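Local coordinates for protein Non-structural maintenance of chromosomes element 1 homolog (Xenopus laevis, PDB 7DG2) that probably acts as a RING-type E3 ubiquitin ligase, working with a MAGE partner protein as a component of the SMC5-SMC6 chromosome-maintenance complex, at residues A[182-187]-A[202-208]; A[76-82]-A[166-170]; A[101-105]-A[122-126]; A[26-30]-A[45-49]. One frame throughout, in Å; residues are numbered along the deposited sequence.

Contact 1: A[182-187]-A[202-208]; sequences KICNVC and IPLHLQC. With ZN (zinc ion), chain G.
Ile202 to Cys208 runs as a short strand (203-204), then turns into a helix at 206. It lies against Lys182 to Cys187, a weakly bonded strand at 182-183 followed by a turn, with the CA atoms of Cys184 and Leu204 4.6 Å apart. Pro203 is clasped by the first segment: its CG lies 3.6 Å from Lys182 CB and 3.4 Å from Ile183 O, while its carbonyl O accepts the amide N of Asn185 at 3.0 Å. Leu204 (m, t) places CD2 3.6 Å from Val186 CG2 and 3.7 Å from Cys184 SG. His205, the N-cap, donates its backbone N to Cys184 SG at 3.4 Å; the same sulfur accepts the amides of Val186 (N, 3.5 Å) and Cys187 (N, 3.6 Å), as is usual in a zinc knuckle. The His205 ring (chi1 m) binds ZN through ND1 at 2.1 Å. Cys208 SG (m), in the first helical turn, lies 2.4 Å from ZN, with Cys184 SG (t) at 2.3 Å and Cys187 SG (p) at 2.2 Å from the same ion, consistent with the first zinc site of an atypical RING-type finger. His205 NE2 donates to the Val190 carbonyl of strand 190-191, beside 182-183, while strand 195-196 flanks 203-204.

Contact 2: A[76-82]-A[166-170]; sequences YYALVNR and IMELE
Strand 76-81 and helix 166-170 run roughly parallel, their axes 8.0 Å apart at closest approach and crossing at -30°; the CA atoms of Val80 and Glu168 are 5.3 Å apart, those of Ala78 and Met167 7.4 Å. Met167 (m, t, p) lays its thioether along the strand, with CE 3.7 Å from Ala78 CB and 3.7 Å from Tyr76 O. Glu168 extends fully (t, t) so that OE2 accepts the backbone N of Asn81 at 2.9 Å; a water 2.8 Å from both Glu168 OE2 and Leu79 O bridges the same carboxylate to the strand. The helix thus packs on the central strand of the antiparallel sheet 20-22/75-81/62-68, beside the bound Nse4 chain, whose Met71 and Leu72 amides meet Glu168 OE1 and whose Leu72 carbonyl takes Asn81 ND2. Just beyond the strand, Arg82 (m, m) curls its guanidinium edge onto the helix backbone: NH2 donates to Met167 O and NH1 to Glu168 O, each at 2.9 Å.

Contact 3: A[101-105]-A[122-126]; sequences LFRKT and ILNLA
Two helical turns, 101-105 and 122-126, cross at 129° with their axes 9.7 Å apart at closest approach, so the chain directions are steeply opposed; CA atoms face each other at Leu101 and Ala126 (6.1 Å), Lys104 and Leu125 (6.8 Å), and Thr105 and Ile122 (6.3 Å). Leu101 (t, p) reaches across with CD1, which sits 3.7 Å from Ala126 N, 3.8 Å from Ile122 O, 3.9 Å from Leu125 CB and 4.1 Å from Ile122 CG2. One turn on, Lys104 offers its backbone and the root of its side chain: Leu125 CD1 lies 3.6 Å from Lys104 O and 4.2 Å from Lys104 CB, while the ammonium group bends away to a salt bridge with Glu107. Thr105 (m) donates OG1 to Leu101 O at 2.9 Å, which satisfies the hydroxyl inside its own helix, and the same OG1 touches Ile122 CG2 at 3.7 Å; Thr105 CA is 3.8 Å from Leu125 CD1. Leu125 (m, t) thus packs on Leu101, Lys104 and Thr105. Ile122 and Ala126 also rest on Val139 of helix 136-148, and this cluster of helices 96-111, 119-128 and 136-148, followed by strands 152-155 and 158-161, is consistent with a winged-helix domain.

Contact 4: A[26-30]-A[45-49]; sequences VRALH and KLDDF
This is a helix-helix contact near the N-terminus, in which the first turn of helix 46-57 meets helix 23-36 in the N-terminal part of the Nse1 region, which probably has a helix-turn-helix (winged-helix-like) fold. The contact is apolar and aromatic and partly buried. Residues 26-30 form one continuous helical turn, with His30 N bonded to Val26 O at 2.8 Å; across the gap, Lys45 is the N-cap of the second helix, and Phe49 N reaches Lys45 O at 3.0 Å. The closest CA pair is His30 and Leu46, 7.2 Å apart. Both of these side chains point into the interface. Leu46 (t, p) projects CD1 to 3.9 Å from His30 ND1 and 4.3 Å from Val26 CG1, and its CD2 touches Arg27 CG at 3.9 Å. His30 (chi1 t) packs against both Leu46 and Phe49, residues on one side of helix 46-57, and also meets Tyr41 edge-to-face. Phe49 (chi1 t) joins the aromatic group to helix 6-18, stacking on His8 and meeting Phe11 edge-to-face; Val26 rests on the same Phe11. The His30 and Phe49 rings are oblique, their planes at 45° and centroids 4.4 Å apart, and His30 CD2 stands over one face of the Phe49 ring, 3.6 Å from Phe49 CG.

Contact 2 is centred about 6 Å from the chain's centre and touches contact 4 through Tyr77, whose CA-to-CB bond points away from 166-170: Tyr77 OH is 3.7 Å from Leu46 CD2, Tyr77 CD1 3.8 Å from Val26 CG2. Contact 3, nested in the loop closed by contact 2, comes within about 4 Å at nearest atoms; its Phe102 packs on Met71 of Nse4, which also binds contact 2. Contacts 3 and 4 lie on opposite sides of the chain's centre, their centres about 38 Å apart. Contact 1 follows helix 163-176; its centre lies about 19 Å from that of contact 2, nearest atoms about 6 Å, without touching, and the Met167 side chain is about 13 Å from its zinc.

Contact 1: A[182-187]-A[202-208]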
loop_
_atom_site.group_PDB
_atom_site.type_symbol
_atom_site.label_atom_id
_atom_site.label_comp_id
_atom_site.label_asym_id
_atom_site.label_seq_id
_atom_site.Cartn_x
_atom_site.Cartn_y
_atom_site.Cartn_z
ATOM N N LYS A 182 4.232 -6.757 -28.433
ATOM C CA LYS A 182 5.178 -5.991 -29.236
ATOM C C LYS A 182 6.541 -6.001 -28.558
ATOM O O LYS A 182 6.661 -5.599 -27.393
ATOM C CB LYS A 182 4.686 -4.557 -29.415
ATOM C CG LYS A 182 3.367 -4.422 -30.183
ATOM C CD LYS A 182 2.842 -2.994 -30.120
ATOM C CE LYS A 182 1.437 -2.886 -30.704
ATOM N NZ LYS A 182 0.431 -3.760 -30.017
ATOM N N ILE A 183 7.566 -6.449 -29.280
ATOM C CA ILE A 183 8.951 -6.412 -28.811
ATOM C C ILE A 183 9.694 -5.385 -29.654
ATOM O O ILE A 183 9.852 -5.575 -30.865
ATOM C CB ILE A 183 9.622 -7.790 -28.912
ATOM C CG1 ILE A 183 8.822 -8.830 -28.134
ATOM C CG2 ILE A 183 11.055 -7.730 -28.402
ATOM C CD1 ILE A 183 8.766 -8.566 -26.641
ATOM N N CYS A 184 10.142 -4.299 -29.019
ATOM C CA CYS A 184 10.779 -3.198 -29.744
ATOM C C CYS A 184 11.966 -3.699 -30.557
ATOM O O CYS A 184 12.832 -4.411 -30.042
ATOM C CB CYS A 184 11.239 -2.114 -28.766
ATOM S SG CYS A 184 12.115 -0.729 -29.557
ATOM N N ASN A 185 12.004 -3.332 -31.838
ATOM C CA ASN A 185 13.056 -3.855 -32.698
ATOM C C ASN A 185 14.426 -3.298 -32.328
ATOM O O ASN A 185 15.440 -3.927 -32.651
ATOM C CB ASN A 185 12.734 -3.561 -34.167
ATOM C CG ASN A 185 13.595 -4.365 -35.127
ATOM O OD1 ASN A 185 13.421 -5.578 -35.269
ATOM N ND2 ASN A 185 14.520 -3.689 -35.801
ATOM N N VAL A 186 14.473 -2.170 -31.625
ATOM C CA VAL A 186 15.737 -1.531 -31.260
ATOM C C VAL A 186 16.241 -2.010 -29.903
ATOM O O VAL A 186 17.388 -2.446 -29.774
ATOM C CB VAL A 186 15.578 0.004 -31.296
ATOM C CG1 VAL A 186 16.710 0.686 -30.540
ATOM C CG2 VAL A 186 15.536 0.492 -32.727
ATOM N N CYS A 187 15.420 -1.935 -28.853
ATOM C CA CYS A 187 15.898 -2.278 -27.517
ATOM C C CYS A 187 15.484 -3.670 -27.061
ATOM O O CYS A 187 15.980 -4.131 -26.026
ATOM C CB CYS A 187 15.414 -1.245 -26.493
ATOM S SG CYS A 187 13.625 -1.285 -26.201
ATOM N N ILE A 202 6.417 -4.309 -37.503
ATOM C CA ILE A 202 7.354 -4.347 -36.381
ATOM C C ILE A 202 7.200 -3.080 -35.550
ATOM O O ILE A 202 6.889 -2.009 -36.090
ATOM C CB ILE A 202 8.815 -4.526 -36.825
ATOM C CG1 ILE A 202 9.270 -3.364 -37.709
ATOM C CG2 ILE A 202 9.019 -5.902 -37.466
ATOM C CD1 ILE A 202 10.118 -2.344 -36.981
ATOM N N PRO A 203 7.397 -3.165 -34.244
ATOM C CA PRO A 203 7.206 -1.996 -33.382
ATOM C C PRO A 203 8.516 -1.357 -32.951
ATOM O O PRO A 203 9.535 -2.042 -32.816
ATOM C CB PRO A 203 6.468 -2.595 -32.180
ATOM C CG PRO A 203 7.089 -3.962 -32.045
ATOM C CD PRO A 203 7.484 -4.410 -33.454
ATOM N N LEU A 204 8.494 -0.043 -32.725
ATOM C CA LEU A 204 9.558 0.652 -32.015
ATOM C C LEU A 204 8.935 1.495 -30.912
ATOM O O LEU A 204 7.883 2.099 -31.122
ATOM C CB LEU A 204 10.373 1.561 -32.944
ATOM C CG LEU A 204 11.329 0.898 -33.935
ATOM C CD1 LEU A 204 12.293 1.938 -34.508
ATOM C CD2 LEU A 204 12.083 -0.221 -33.253
ATOM N N HIS A 205 9.577 1.537 -29.743
ATOM C CA HIS A 205 9.209 2.545 -28.754
ATOM C C HIS A 205 9.333 3.932 -29.369
ATOM O O HIS A 205 10.179 4.171 -30.235
ATOM C CB HIS A 205 10.109 2.483 -27.520
ATOM C CG HIS A 205 9.875 1.299 -26.639
ATOM N ND1 HIS A 205 10.817 0.306 -26.468
ATOM C CD2 HIS A 205 8.823 0.963 -25.852
ATOM C CE1 HIS A 205 10.350 -0.598 -25.623
ATOM N NE2 HIS A 205 9.141 -0.224 -25.238
ATOM N N LEU A 206 8.492 4.857 -28.904
ATOM C CA LEU A 206 8.556 6.218 -29.430
ATOM C C LEU A 206 9.918 6.845 -29.170
ATOM O O LEU A 206 10.476 7.517 -30.046
ATOM C CB LEU A 206 7.437 7.076 -28.834
ATOM C CG LEU A 206 6.262 7.305 -29.791
ATOM C CD1 LEU A 206 5.471 6.016 -29.995
ATOM C CD2 LEU A 206 5.353 8.436 -29.309
ATOM N N GLN A 207 10.482 6.621 -27.978
ATOM C CA GLN A 207 11.825 7.118 -27.704
ATOM C C GLN A 207 12.871 6.405 -28.548
ATOM O O GLN A 207 13.863 7.018 -28.956
ATOM C CB GLN A 207 12.162 6.969 -26.219
ATOM C CG GLN A 207 12.019 8.253 -25.413
ATOM C CD GLN A 207 10.699 8.330 -24.667
ATOM O OE1 GLN A 207 10.308 7.384 -23.968
ATOM N NE2 GLN A 207 9.999 9.455 -24.814
ATOM N N CYS A 208 12.672 5.115 -28.822
ATOM C CA CYS A 208 13.649 4.393 -29.625
ATOM C C CYS A 208 13.574 4.793 -31.093
ATOM O O CYS A 208 14.596 4.782 -31.786
ATOM C CB CYS A 208 13.453 2.889 -29.456
ATOM S SG CYS A 208 13.787 2.311 -27.777
HETATM ZN ZN ZN G . 12.678 0.242 -27.506
#

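Contact 2: A[76-82]-A[166-170]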
loop_
_atom_site.group_PDB
_atom_site.type_symbol
_atom_site.label_atom_id
_atom_site.label_comp_id
_atom_site.label_asym_id
_atom_site.label_seq_id
_atom_site.Cartn_x
_atom_site.Cartn_y
_atom_site.Cartn_z
ATOM N N TYR A 76 12.099 5.683 -13.713
ATOM C CA TYR A 76 11.281 5.291 -12.566
ATOM C C TYR A 76 11.956 4.155 -11.812
ATOM O O TYR A 76 12.625 3.306 -12.407
ATOM C CB TYR A 76 9.871 4.834 -13.006
ATOM C CG TYR A 76 9.021 5.980 -13.496
ATOM C CD1 TYR A 76 9.072 6.390 -14.825
ATOM C CD2 TYR A 76 8.194 6.672 -12.626
ATOM C CE1 TYR A 76 8.312 7.452 -15.268
ATOM C CE2 TYR A 76 7.428 7.736 -13.061
ATOM C CZ TYR A 76 7.490 8.118 -14.390
ATOM O OH TYR A 76 6.731 9.182 -14.835
ATOM N N TYR A 77 11.778 4.154 -10.488
ATOM C CA TYR A 77 12.146 3.039 -9.630
ATOM C C TYR A 77 10.870 2.400 -9.103
ATOM O O TYR A 77 9.940 3.108 -8.702
ATOM C CB TYR A 77 13.004 3.491 -8.446
ATOM C CG TYR A 77 14.406 3.918 -8.831
ATOM C CD1 TYR A 77 14.629 5.127 -9.482
ATOM C CD2 TYR A 77 15.500 3.117 -8.533
ATOM C CE1 TYR A 77 15.916 5.520 -9.831
ATOM C CE2 TYR A 77 16.790 3.516 -8.871
ATOM C CZ TYR A 77 16.983 4.707 -9.529
ATOM O OH TYR A 77 18.272 5.094 -9.868
ATOM N N ALA A 78 10.814 1.074 -9.116
ATOM C CA ALA A 78 9.634 0.386 -8.605
ATOM C C ALA A 78 10.034 -0.832 -7.786
ATOM O O ALA A 78 10.961 -1.560 -8.153
ATOM C CB ALA A 78 8.698 -0.056 -9.736
ATOM N N LEU A 79 9.313 -1.059 -6.686
ATOM C CA LEU A 79 9.460 -2.270 -5.887
ATOM C C LEU A 79 8.541 -3.325 -6.495
ATOM O O LEU A 79 7.315 -3.166 -6.477
ATOM C CB LEU A 79 9.094 -2.003 -4.427
ATOM C CG LEU A 79 9.196 -3.236 -3.518
ATOM C CD1 LEU A 79 10.655 -3.737 -3.438
ATOM C CD2 LEU A 79 8.671 -2.894 -2.121
ATOM N N VAL A 80 9.125 -4.381 -7.055
ATOM C CA VAL A 80 8.347 -5.359 -7.808
ATOM C C VAL A 80 8.518 -6.747 -7.201
ATOM O O VAL A 80 9.553 -7.089 -6.621
ATOM C CB VAL A 80 8.724 -5.359 -9.312
ATOM C CG1 VAL A 80 8.416 -4.002 -9.918
ATOM C CG2 VAL A 80 10.186 -5.709 -9.528
ATOM N N ASN A 81 7.463 -7.541 -7.327
ATOM C CA ASN A 81 7.508 -8.943 -6.977
ATOM C C ASN A 81 8.096 -9.744 -8.132
ATOM O O ASN A 81 7.935 -9.391 -9.303
ATOM C CB ASN A 81 6.103 -9.433 -6.649
ATOM C CG ASN A 81 6.079 -10.885 -6.296
ATOM O OD1 ASN A 81 6.922 -11.351 -5.534
ATOM N ND2 ASN A 81 5.133 -11.625 -6.866
ATOM N N ARG A 82 8.787 -10.832 -7.802
ATOM C CA ARG A 82 9.519 -11.567 -8.826
ATOM C C ARG A 82 9.228 -13.065 -8.809
ATOM O O ARG A 82 9.966 -13.831 -9.437
ATOM C CB ARG A 82 11.022 -11.295 -8.691
ATOM C CG ARG A 82 11.450 -9.973 -9.375
ATOM C CD ARG A 82 11.303 -10.146 -10.888
ATOM N NE ARG A 82 11.323 -8.929 -11.710
ATOM C CZ ARG A 82 10.231 -8.287 -12.138
ATOM N NH1 ARG A 82 9.014 -8.711 -11.788
ATOM N NH2 ARG A 82 10.355 -7.216 -12.925
ATOM N N ILE A 166 4.211 -2.409 -16.357
ATOM C CA ILE A 166 5.154 -2.926 -17.345
ATOM C C ILE A 166 6.441 -3.398 -16.672
ATOM O O ILE A 166 6.991 -4.454 -17.016
ATOM C CB ILE A 166 5.431 -1.855 -18.416
ATOM C CG1 ILE A 166 4.116 -1.411 -19.050
ATOM C CG2 ILE A 166 6.429 -2.380 -19.440
ATOM C CD1 ILE A 166 4.240 -0.122 -19.904
ATOM N N MET A 167 6.933 -2.636 -15.692
ATOM C CA MET A 167 8.165 -3.018 -15.009
ATOM C C MET A 167 8.008 -4.353 -14.299
ATOM O O MET A 167 8.870 -5.236 -14.412
ATOM C CB MET A 167 8.581 -1.921 -14.032
ATOM C CG MET A 167 9.123 -0.659 -14.730
ATOM S SD MET A 167 9.469 0.730 -13.643
ATOM C CE MET A 167 10.864 0.096 -12.698
ATOM N N GLU A 168 6.892 -4.544 -13.592
ATOM C CA GLU A 168 6.733 -5.800 -12.862
ATOM C C GLU A 168 6.398 -6.968 -13.788
ATOM O O GLU A 168 6.866 -8.094 -13.570
ATOM C CB GLU A 168 5.655 -5.662 -11.795
ATOM C CG GLU A 168 5.594 -6.892 -10.896
ATOM C CD GLU A 168 4.687 -6.676 -9.712
ATOM O OE1 GLU A 168 3.459 -6.868 -9.862
ATOM O OE2 GLU A 168 5.206 -6.280 -8.647
ATOM N N LEU A 169 5.583 -6.729 -14.816
ATOM C CA LEU A 169 5.060 -7.797 -15.662
ATOM C C LEU A 169 5.823 -7.964 -16.972
ATOM O O LEU A 169 5.368 -8.719 -17.835
ATOM C CB LEU A 169 3.576 -7.560 -15.970
ATOM C CG LEU A 169 2.627 -7.629 -14.767
ATOM C CD1 LEU A 169 1.173 -7.594 -15.239
ATOM C CD2 LEU A 169 2.863 -8.874 -13.990
ATOM N N GLU A 170 6.970 -7.293 -17.125
ATOM C CA GLU A 170 7.741 -7.333 -18.372
ATOM C C GLU A 170 7.937 -8.756 -18.880
ATOM O O GLU A 170 7.630 -9.068 -20.036
ATOM C CB GLU A 170 9.096 -6.645 -18.146
ATOM C CG GLU A 170 10.131 -6.815 -19.260
ATOM C CD GLU A 170 9.930 -5.841 -20.410
ATOM O OE1 GLU A 170 10.253 -6.202 -21.566
ATOM O OE2 GLU A 170 9.458 -4.708 -20.159
HETATM O O HOH W 1 4.957 -3.564 -7.926
#

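Contact 3: A[101-105]-A[122-126]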
loop_
_atom_site.group_PDB
_atom_site.type_symbol
_atom_site.label_atom_id
_atom_site.label_comp_id
_atom_site.label_asym_id
_atom_site.label_seq_id
_atom_site.Cartn_x
_atom_site.Cartn_y
_atom_site.Cartn_z
ATOM N N LEU A 101 -10.836 -9.531 -15.213
ATOM C CA LEU A 101 -11.051 -8.357 -16.054
ATOM C C LEU A 101 -9.742 -7.609 -16.263
ATOM O O LEU A 101 -9.487 -7.110 -17.362
ATOM C CB LEU A 101 -12.118 -7.440 -15.449
ATOM C CG LEU A 101 -12.446 -6.178 -16.260
ATOM C CD1 LEU A 101 -12.926 -6.541 -17.678
ATOM C CD2 LEU A 101 -13.496 -5.327 -15.553
ATOM N N PHE A 102 -8.888 -7.537 -15.229
ATOM C CA PHE A 102 -7.581 -6.917 -15.419
ATOM C C PHE A 102 -6.802 -7.630 -16.520
ATOM O O PHE A 102 -6.228 -6.984 -17.409
ATOM C CB PHE A 102 -6.755 -6.909 -14.115
ATOM C CG PHE A 102 -5.421 -6.241 -14.297
ATOM C CD1 PHE A 102 -5.326 -4.864 -14.294
ATOM C CD2 PHE A 102 -4.282 -6.990 -14.544
ATOM C CE1 PHE A 102 -4.100 -4.249 -14.509
ATOM C CE2 PHE A 102 -3.068 -6.379 -14.776
ATOM C CZ PHE A 102 -2.986 -5.005 -14.759
ATOM N N ARG A 103 -6.798 -8.971 -16.498
ATOM C CA ARG A 103 -6.022 -9.710 -17.487
ATOM C C ARG A 103 -6.575 -9.504 -18.892
ATOM O O ARG A 103 -5.800 -9.332 -19.841
ATOM C CB ARG A 103 -5.987 -11.199 -17.152
ATOM C CG ARG A 103 -5.174 -11.513 -15.883
ATOM C CD ARG A 103 -4.878 -13.015 -15.754
ATOM N NE ARG A 103 -6.085 -13.834 -15.769
ATOM C CZ ARG A 103 -6.791 -14.162 -14.688
ATOM N NH1 ARG A 103 -7.880 -14.920 -14.809
ATOM N NH2 ARG A 103 -6.424 -13.730 -13.487
ATOM N N LYS A 104 -7.904 -9.516 -19.047
ATOM C CA LYS A 104 -8.470 -9.305 -20.382
ATOM C C LYS A 104 -8.224 -7.883 -20.863
ATOM O O LYS A 104 -7.991 -7.658 -22.059
ATOM C CB LYS A 104 -9.973 -9.620 -20.399
ATOM C CG LYS A 104 -10.331 -11.073 -20.063
ATOM C CD LYS A 104 -9.619 -12.067 -20.976
ATOM C CE LYS A 104 -10.108 -11.976 -22.417
ATOM N NZ LYS A 104 -9.446 -13.009 -23.287
ATOM N N THR A 105 -8.270 -6.904 -19.949
ATOM C CA THR A 105 -7.968 -5.521 -20.324
ATOM C C THR A 105 -6.506 -5.375 -20.735
ATOM O O THR A 105 -6.185 -4.733 -21.745
ATOM C CB THR A 105 -8.307 -4.590 -19.150
ATOM O OG1 THR A 105 -9.711 -4.687 -18.849
ATOM C CG2 THR A 105 -7.963 -3.136 -19.475
ATOM N N ILE A 122 -13.724 -2.105 -22.275
ATOM C CA ILE A 122 -13.593 -2.794 -20.988
ATOM C C ILE A 122 -14.954 -3.264 -20.484
ATOM O O ILE A 122 -15.078 -4.362 -19.920
ATOM C CB ILE A 122 -12.882 -1.890 -19.969
ATOM C CG1 ILE A 122 -11.475 -1.604 -20.461
ATOM C CG2 ILE A 122 -12.809 -2.593 -18.594
ATOM C CD1 ILE A 122 -10.771 -0.467 -19.734
ATOM N N LEU A 123 -15.999 -2.464 -20.703
ATOM C CA LEU A 123 -17.350 -2.897 -20.350
ATOM C C LEU A 123 -17.758 -4.128 -21.148
ATOM O O LEU A 123 -18.448 -5.018 -20.629
ATOM C CB LEU A 123 -18.341 -1.748 -20.575
ATOM C CG LEU A 123 -18.179 -0.539 -19.643
ATOM C CD1 LEU A 123 -19.040 0.639 -20.092
ATOM C CD2 LEU A 123 -18.522 -0.921 -18.200
ATOM N N ASN A 124 -17.349 -4.199 -22.422
ATOM C CA ASN A 124 -17.682 -5.369 -23.227
ATOM C C ASN A 124 -16.884 -6.586 -22.779
ATOM O O ASN A 124 -17.432 -7.689 -22.699
ATOM C CB ASN A 124 -17.464 -5.073 -24.719
ATOM C CG ASN A 124 -18.506 -4.133 -25.276
ATOM O OD1 ASN A 124 -19.559 -3.946 -24.676
ATOM N ND2 ASN A 124 -18.205 -3.495 -26.425
ATOM N N LEU A 125 -15.599 -6.402 -22.444
ATOM C CA LEU A 125 -14.835 -7.503 -21.856
ATOM C C LEU A 125 -15.501 -8.016 -20.589
ATOM O O LEU A 125 -15.584 -9.233 -20.369
ATOM C CB LEU A 125 -13.413 -7.041 -21.537
ATOM C CG LEU A 125 -12.550 -6.692 -22.742
ATOM C CD1 LEU A 125 -11.227 -6.084 -22.237
ATOM C CD2 LEU A 125 -12.294 -7.932 -23.590
ATOM N N ALA A 126 -15.983 -7.103 -19.751
ATOM C CA ALA A 126 -16.594 -7.507 -18.487
ATOM C C ALA A 126 -17.860 -8.304 -18.729
ATOM O O ALA A 126 -18.170 -9.244 -17.989
ATOM C CB ALA A 126 -16.905 -6.279 -17.641
#

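Contact 4: A[26-30]-A[45-49]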
loop_
_atom_site.group_PDB
_atom_site.type_symbol
_atom_site.label_atom_id
_atom_site.label_comp_id
_atom_site.label_asym_id
_atom_site.label_seq_id
_atom_site.Cartn_x
_atom_site.Cartn_y
_atom_site.Cartn_z
ATOM N N VAL A 26 13.245 10.022 -6.278
ATOM C CA VAL A 26 14.039 8.994 -5.603
ATOM C C VAL A 26 15.364 9.562 -5.107
ATOM O O VAL A 26 15.819 9.236 -4.003
ATOM C CB VAL A 26 14.253 7.793 -6.543
ATOM C CG1 VAL A 26 15.339 6.861 -6.000
ATOM C CG2 VAL A 26 12.926 7.053 -6.749
ATOM N N ARG A 27 16.013 10.410 -5.911
ATOM C CA ARG A 27 17.247 11.036 -5.444
ATOM C C ARG A 27 16.987 11.899 -4.210
ATOM O O ARG A 27 17.770 11.875 -3.252
ATOM C CB ARG A 27 17.881 11.853 -6.577
ATOM C CG ARG A 27 18.492 10.980 -7.679
ATOM C CD ARG A 27 19.283 11.799 -8.703
ATOM N NE ARG A 27 18.445 12.772 -9.407
ATOM C CZ ARG A 27 17.721 12.511 -10.498
ATOM N NH1 ARG A 27 17.005 13.475 -11.060
ATOM N NH2 ARG A 27 17.705 11.293 -11.028
ATOM N N ALA A 28 15.874 12.641 -4.201
ATOM C CA ALA A 28 15.537 13.457 -3.039
ATOM C C ALA A 28 15.199 12.587 -1.837
ATOM O O ALA A 28 15.560 12.918 -0.701
ATOM C CB ALA A 28 14.377 14.393 -3.361
ATOM N N LEU A 29 14.514 11.464 -2.073
ATOM C CA LEU A 29 14.201 10.535 -0.990
ATOM C C LEU A 29 15.471 9.941 -0.387
ATOM O O LEU A 29 15.603 9.852 0.839
ATOM C CB LEU A 29 13.273 9.428 -1.512
ATOM C CG LEU A 29 12.973 8.280 -0.558
ATOM C CD1 LEU A 29 12.195 8.822 0.632
ATOM C CD2 LEU A 29 12.189 7.146 -1.276
ATOM N N HIS A 30 16.417 9.532 -1.233
ATOM C CA HIS A 30 17.692 9.012 -0.756
ATOM C C HIS A 30 18.363 10.009 0.181
ATOM O O HIS A 30 18.776 9.659 1.295
ATOM C CB HIS A 30 18.584 8.705 -1.959
ATOM C CG HIS A 30 19.976 8.299 -1.606
ATOM N ND1 HIS A 30 21.069 8.672 -2.366
ATOM C CD2 HIS A 30 20.456 7.530 -0.603
ATOM C CE1 HIS A 30 22.162 8.163 -1.826
ATOM N NE2 HIS A 30 21.820 7.468 -0.759
ATOM N N LYS A 45 26.404 7.832 -4.671
ATOM C CA LYS A 45 26.320 6.443 -4.250
ATOM C C LYS A 45 24.884 5.916 -4.236
ATOM O O LYS A 45 24.584 4.988 -3.487
ATOM C CB LYS A 45 26.959 6.265 -2.873
ATOM C CG LYS A 45 28.454 6.614 -2.825
ATOM C CD LYS A 45 29.256 5.820 -3.853
ATOM C CE LYS A 45 30.766 6.034 -3.655
ATOM N NZ LYS A 45 31.583 5.387 -4.732
ATOM N N LEU A 46 23.991 6.475 -5.060
ATOM C CA LEU A 46 22.620 5.966 -5.083
ATOM C C LEU A 46 22.570 4.522 -5.575
ATOM O O LEU A 46 21.787 3.712 -5.056
ATOM C CB LEU A 46 21.722 6.854 -5.945
ATOM C CG LEU A 46 20.296 6.334 -6.209
ATOM C CD1 LEU A 46 19.468 6.218 -4.938
ATOM C CD2 LEU A 46 19.579 7.222 -7.192
ATOM N N ASP A 47 23.384 4.178 -6.586
ATOM C CA ASP A 47 23.373 2.803 -7.096
ATOM C C ASP A 47 23.794 1.813 -6.025
ATOM O O ASP A 47 23.185 0.740 -5.878
ATOM C CB ASP A 47 24.297 2.662 -8.311
ATOM C CG ASP A 47 23.751 3.337 -9.556
ATOM O OD1 ASP A 47 22.645 3.926 -9.507
ATOM O OD2 ASP A 47 24.444 3.270 -10.596
ATOM N N ASP A 48 24.847 2.142 -5.279
ATOM C CA ASP A 48 25.262 1.292 -4.170
ATOM C C ASP A 48 24.160 1.189 -3.127
ATOM O O ASP A 48 23.938 0.120 -2.550
ATOM C CB ASP A 48 26.535 1.847 -3.532
ATOM C CG ASP A 48 27.774 1.626 -4.390
ATOM O OD1 ASP A 48 27.667 0.988 -5.457
ATOM O OD2 ASP A 48 28.861 2.095 -3.984
ATOM N N PHE A 49 23.473 2.305 -2.867
ATOM C CA PHE A 49 22.408 2.337 -1.865
ATOM C C PHE A 49 21.272 1.400 -2.260
ATOM O O PHE A 49 20.849 0.550 -1.467
ATOM C CB PHE A 49 21.912 3.781 -1.722
ATOM C CG PHE A 49 20.854 3.983 -0.664
ATOM C CD1 PHE A 49 21.208 4.228 0.655
ATOM C CD2 PHE A 49 19.510 3.993 -1.006
ATOM C CE1 PHE A 49 20.235 4.445 1.621
ATOM C CE2 PHE A 49 18.536 4.205 -0.039
ATOM C CZ PHE A 49 18.906 4.428 1.273
#